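Local coordinates for SnoaL-like domain protein (Mycobacterium hassiacum, PDB 6P44), which probably catalyses the isomerisation of delta-5 to delta-4 3-ketosteroids, as a dimeric ketosteroid isomerase of the NTF2-like superfamily, at residues A34-V40 and K109-W115. The protein carries 1 engineered substitution. Coordinates in Å, arbitrary orientation, origin at the centre of the assembly. Where two conformers were deposited one is given. Residues are numbered along the deposited sequence.
Sequences ATVENPV and KSMKAYW. Engineered in segment 34-40: Asn38 (natural residue Asp). With DNX (3,4-dinitrophenol), chain H.
Strands 34-37 and 109-114 run parallel (3°, axes 4.6 Å apart) in the curved sheet of the NTF2-like fold, pairing Thr35 with Ser110, Val36 with Met111 and Glu37 with Lys112. Thr35 opens the ladder of backbone N-H...O hydrogen bonds: Thr35 N to Lys109 O is 3.0 Å, Met111 N to Thr35 O 2.9 Å; its p rotamer lets OG1 bind water 1 (2.7 Å), which donates to Met111 O (2.9 Å). Val36, beta-branched and apolar, shares the sheet face of Met111, Val36 CG1 3.7 Å from Met111 CE. Extended Glu37 continues the ladder (Glu37 N to Met111 O 2.9 Å, Ala113 N to Glu37 O 3.1 Å), while its OE2 accepts a hydrogen bond from Gly41 N and Lys112 NZ forms a salt bridge with Glu76 of the second subunit. Engineered Asn38 (natural Asp), chi1 t, accepts from Trp115 NE1 at OD1 (2.8 Å); its ND2 lies 3.4 Å from C5 of DNX. A cis peptide precedes Pro39, and directly after it Val40 N donates a hydrogen bond to Ala113 O (2.9 Å) and Val40 CG2 makes a CH-pi contact over the Tyr114 ring (centroid 3.7 Å). The indole N-H anchors OD1 beside the ligand; the natural aspartate, the general base in ketosteroid isomerases, is probably oriented likewise.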
ATOM      1  N   ALA B  34      11.248 -14.026   4.572  1.00 15.51           N
ATOM      2  CA  ALA B  34      10.199 -13.086   4.229  1.00 14.43           C
ATOM      3  C   ALA B  34       9.284 -12.848   5.420  1.00 14.41           C
ATOM      4  O   ALA B  34       9.226 -13.641   6.364  1.00 14.41           O
ATOM      5  CB  ALA B  34       9.365 -13.647   3.076  1.00 14.77           C
ATOM      6  N   THR B  35       8.543 -11.751   5.349  1.00 13.19           N
ATOM      7  CA  THR B  35       7.522 -11.427   6.329  1.00 13.36           C
ATOM      8  C   THR B  35       6.160 -11.297   5.663  1.00 12.34           C
ATOM      9  O   THR B  35       6.041 -10.815   4.534  1.00 12.48           O
ATOM     10  CB  THR B  35       7.855 -10.115   7.057  1.00 13.71           C
ATOM     11  OG1 THR B  35       7.980  -9.040   6.109  1.00 13.92           O
ATOM     12  CG2 THR B  35       9.154 -10.255   7.828  1.00 14.94           C
ATOM     13  N   VAL B  36       5.121 -11.710   6.388  1.00 12.57           N
ATOM     14  CA  VAL B  36       3.734 -11.526   5.966  1.00 12.05           C
ATOM     15  C   VAL B  36       2.990 -10.881   7.118  1.00 11.85           C
ATOM     16  O   VAL B  36       2.993 -11.404   8.242  1.00 12.58           O
ATOM     17  CB  VAL B  36       3.056 -12.849   5.570  1.00 12.76           C
ATOM     18  CG1 VAL B  36       1.543 -12.646   5.389  1.00 13.58           C
ATOM     19  CG2 VAL B  36       3.675 -13.400   4.295  1.00 13.58           C
ATOM     20  N   GLU B  37       2.331  -9.761   6.839  1.00 11.19           N
ATOM     21  CA  GLU B  37       1.496  -9.066   7.812  1.00 11.89           C
ATOM     22  C   GLU B  37       0.106  -8.966   7.192  1.00 12.06           C
ATOM     23  O   GLU B  37      -0.139  -8.118   6.327  1.00 12.78           O
ATOM     24  CB  GLU B  37       2.100  -7.711   8.163  1.00 13.57           C
ATOM     25  CG  GLU B  37       1.484  -7.061   9.359  1.00 14.91           C
ATOM     26  CD  GLU B  37       2.131  -5.720   9.721  1.00 15.23           C
ATOM     27  OE1 GLU B  37       3.301  -5.496   9.361  1.00 17.37           O
ATOM     28  OE2 GLU B  37       1.472  -4.892  10.382  1.00 15.59           O
ATOM     29  N   ASN B  38      -0.793  -9.859   7.613  1.00 11.90           N
ATOM     30  CA  ASN B  38      -2.122  -9.971   7.018  1.00 11.27           C
ATOM     31  C   ASN B  38      -3.138 -10.250   8.121  1.00 11.72           C
ATOM     32  O   ASN B  38      -3.224 -11.390   8.602  1.00 13.06           O
ATOM     33  CB  ASN B  38      -2.177 -11.092   5.984  1.00 13.27           C
ATOM     34  CG  ASN B  38      -3.535 -11.208   5.362  1.00 14.61           C
ATOM     35  OD1 ASN B  38      -4.337 -10.293   5.469  1.00 14.85           O
ATOM     36  ND2 ASN B  38      -3.807 -12.330   4.707  1.00 17.59           N
ATOM     37  N   PRO B  39      -3.943  -9.260   8.528  1.00 11.33           N
ATOM     38  CA  PRO B  39      -3.929  -7.874   8.051  1.00 11.35           C
ATOM     39  C   PRO B  39      -2.822  -7.065   8.712  1.00 11.23           C
ATOM     40  O   PRO B  39      -2.301  -7.438   9.769  1.00 12.36           O
ATOM     41  CB  PRO B  39      -5.276  -7.347   8.515  1.00 11.63           C
ATOM     42  CG  PRO B  39      -5.519  -8.074   9.784  1.00 12.04           C
ATOM     43  CD  PRO B  39      -4.997  -9.477   9.537  1.00 11.45           C
ATOM     44  N   VAL B  40      -2.507  -5.916   8.119  1.00 11.41           N
ATOM     45  CA  VAL B  40      -1.660  -4.958   8.808  1.00 11.01           C
ATOM     46  C   VAL B  40      -2.262  -4.659  10.172  1.00 11.60           C
ATOM     47  O   VAL B  40      -3.482  -4.533  10.316  1.00 12.35           O
ATOM     48  CB  VAL B  40      -1.473  -3.708   7.934  1.00 11.51           C
ATOM     49  CG1 VAL B  40      -0.818  -2.578   8.724  1.00 13.25           C
ATOM     50  CG2 VAL B  40      -0.636  -4.093   6.700  1.00 12.71           C
ATOM     51  N   LYS B 109       9.979 -10.482  -0.485  0.74 12.48           N
ATOM     52  CA  LYS B 109      10.592 -10.176   0.808  0.74 13.31           C
ATOM     53  C   LYS B 109       9.548  -9.848   1.874  0.74 12.96           C
ATOM     54  O   LYS B 109       9.692 -10.256   3.032  0.74 13.68           O
ATOM     55  CB  LYS B 109      11.550  -8.989   0.632  0.74 15.94           C
ATOM     56  CG  LYS B 109      12.179  -8.440   1.919  0.74 20.19           C
ATOM     57  CD  LYS B 109      13.004  -7.184   1.610  0.74 23.62           C
ATOM     58  CE  LYS B 109      13.680  -6.621   2.855  0.74 27.23           C
ATOM     59  NZ  LYS B 109      14.668  -5.542   2.541  0.74 29.61           N
ATOM     60  N   SER B 110       8.505  -9.105   1.510  1.00 12.73           N
ATOM     61  CA  SER B 110       7.473  -8.732   2.461  1.00 12.84           C
ATOM     62  C   SER B 110       6.134  -8.626   1.752  1.00 11.82           C
ATOM     63  O   SER B 110       6.058  -8.246   0.583  1.00 12.17           O
ATOM     64  CB  SER B 110       7.802  -7.411   3.167  1.00 13.08           C
ATOM     65  OG  SER B 110       7.712  -6.297   2.307  1.00 14.53           O
ATOM     66  N   MET B 111       5.073  -8.942   2.490  1.00 11.29           N
ATOM     67  CA  MET B 111       3.711  -8.679   2.043  1.00 11.51           C
ATOM     68  C   MET B 111       2.943  -8.037   3.189  1.00 10.34           C
ATOM     69  O   MET B 111       3.099  -8.426   4.355  1.00 11.39           O
ATOM     70  CB  MET B 111       3.012  -9.969   1.606  1.00 12.02           C
ATOM     71  CG  MET B 111       1.602  -9.773   1.072  1.00 12.57           C
ATOM     72  SD  MET B 111       0.334  -9.768   2.381  1.00 12.16           S
ATOM     73  CE  MET B 111      -0.166 -11.479   2.311  1.00 13.71           C
ATOM     74  N   LYS B 112       2.135  -7.040   2.846  1.00 10.83           N
ATOM     75  CA  LYS B 112       1.222  -6.378   3.766  1.00 10.22           C
ATOM     76  C   LYS B 112      -0.131  -6.285   3.074  1.00 10.49           C
ATOM     77  O   LYS B 112      -0.201  -5.919   1.899  1.00 11.90           O
ATOM     78  CB  LYS B 112       1.726  -4.981   4.147  1.00 11.11           C
ATOM     79  CG  LYS B 112       2.872  -5.003   5.122  1.00 11.76           C
ATOM     80  CD  LYS B 112       3.293  -3.606   5.544  1.00 12.64           C
ATOM     81  CE  LYS B 112       4.331  -3.704   6.636  1.00 14.28           C
ATOM     82  NZ  LYS B 112       4.796  -2.367   7.086  1.00 15.48           N
ATOM     83  N   ALA B 113      -1.196  -6.622   3.795  1.00 10.37           N
ATOM     84  CA  ALA B 113      -2.558  -6.582   3.266  1.00 10.85           C
ATOM     85  C   ALA B 113      -3.428  -5.675   4.130  1.00 11.26           C
ATOM     86  O   ALA B 113      -3.464  -5.812   5.357  1.00 11.59           O
ATOM     87  CB  ALA B 113      -3.158  -7.995   3.179  1.00 12.76           C
ATOM     88  N   TYR B 114      -4.124  -4.749   3.479  1.00 10.80           N
ATOM     89  CA  TYR B 114      -4.929  -3.735   4.155  1.00 11.20           C
ATOM     90  C   TYR B 114      -6.398  -3.953   3.806  1.00 11.05           C
ATOM     91  O   TYR B 114      -6.829  -3.635   2.690  1.00 11.98           O
ATOM     92  CB  TYR B 114      -4.488  -2.331   3.742  1.00 12.02           C
ATOM     93  CG  TYR B 114      -3.026  -1.981   3.976  1.00 11.91           C
ATOM     94  CD1 TYR B 114      -2.051  -2.394   3.086  1.00 11.98           C
ATOM     95  CD2 TYR B 114      -2.635  -1.231   5.062  1.00 12.40           C
ATOM     96  CE1 TYR B 114      -0.726  -2.079   3.272  1.00 11.87           C
ATOM     97  CE2 TYR B 114      -1.301  -0.880   5.251  1.00 11.83           C
ATOM     98  CZ  TYR B 114      -0.352  -1.325   4.357  1.00 11.54           C
ATOM     99  OH  TYR B 114       0.976  -1.058   4.507  1.00 12.36           O
ATOM    100  N   TRP B 115      -7.154  -4.481   4.768  1.00 11.22           N
ATOM    101  CA  TRP B 115      -8.570  -4.787   4.616  1.00 11.46           C
ATOM    102  C   TRP B 115      -9.095  -5.047   6.016  1.00 12.44           C
ATOM    103  O   TRP B 115      -8.322  -5.314   6.941  1.00 13.03           O
ATOM    104  CB  TRP B 115      -8.794  -6.024   3.722  1.00 11.47           C
ATOM    105  CG  TRP B 115      -8.191  -7.264   4.335  1.00 11.27           C
ATOM    106  CD1 TRP B 115      -6.889  -7.663   4.236  1.00 12.51           C
ATOM    107  CD2 TRP B 115      -8.842  -8.226   5.170  1.00 12.25           C
ATOM    108  NE1 TRP B 115      -6.688  -8.809   4.960  1.00 12.66           N
ATOM    109  CE2 TRP B 115      -7.874  -9.174   5.539  1.00 12.34           C
ATOM    110  CE3 TRP B 115     -10.150  -8.373   5.649  1.00 13.51           C
ATOM    111  CZ2 TRP B 115      -8.170 -10.262   6.354  1.00 14.33           C
ATOM    112  CZ3 TRP B 115     -10.438  -9.448   6.450  1.00 14.27           C
ATOM    113  CH2 TRP B 115      -9.447 -10.384   6.795  1.00 15.24           C
TER
HETATM  114  C1  DNX H 201      -4.032 -12.174   0.745  0.52 16.50           C
HETATM  115  C2  DNX H 201      -4.365 -13.516   0.853  0.52 19.35           C
HETATM  116  C3  DNX H 201      -5.442 -13.875   1.631  0.52 22.36           C
HETATM  117  N3  DNX H 201      -5.733 -15.305   1.732  0.52 26.43           N
HETATM  118  C4  DNX H 201      -6.198 -12.916   2.290  0.52 21.50           C
HETATM  119  N4  DNX H 201      -7.338 -13.264   3.135  0.52 24.55           N
HETATM  120  C5  DNX H 201      -5.870 -11.579   2.170  0.52 18.92           C
HETATM  121  C6  DNX H 201      -4.783 -11.207   1.400  0.52 17.17           C
HETATM  122  O1  DNX H 201      -2.961 -11.821  -0.015  0.52 14.05           O
HETATM  123  O31 DNX H 201      -5.164 -15.950   2.596  0.52 27.39           O
HETATM  124  O32 DNX H 201      -6.510 -15.797   0.926  0.52 28.64           O
HETATM  125  O41 DNX H 201      -7.520 -12.618   4.153  0.52 25.82           O
HETATM  126  O42 DNX H 201      -8.068 -14.177   2.776  0.52 25.25           O
HETATM  127  O   HOH W   1       5.504  -7.909   5.932  1.00 14.95           O
HETATM  128  O   HOH W   2      10.612  -8.046   5.567  0.52 20.93           O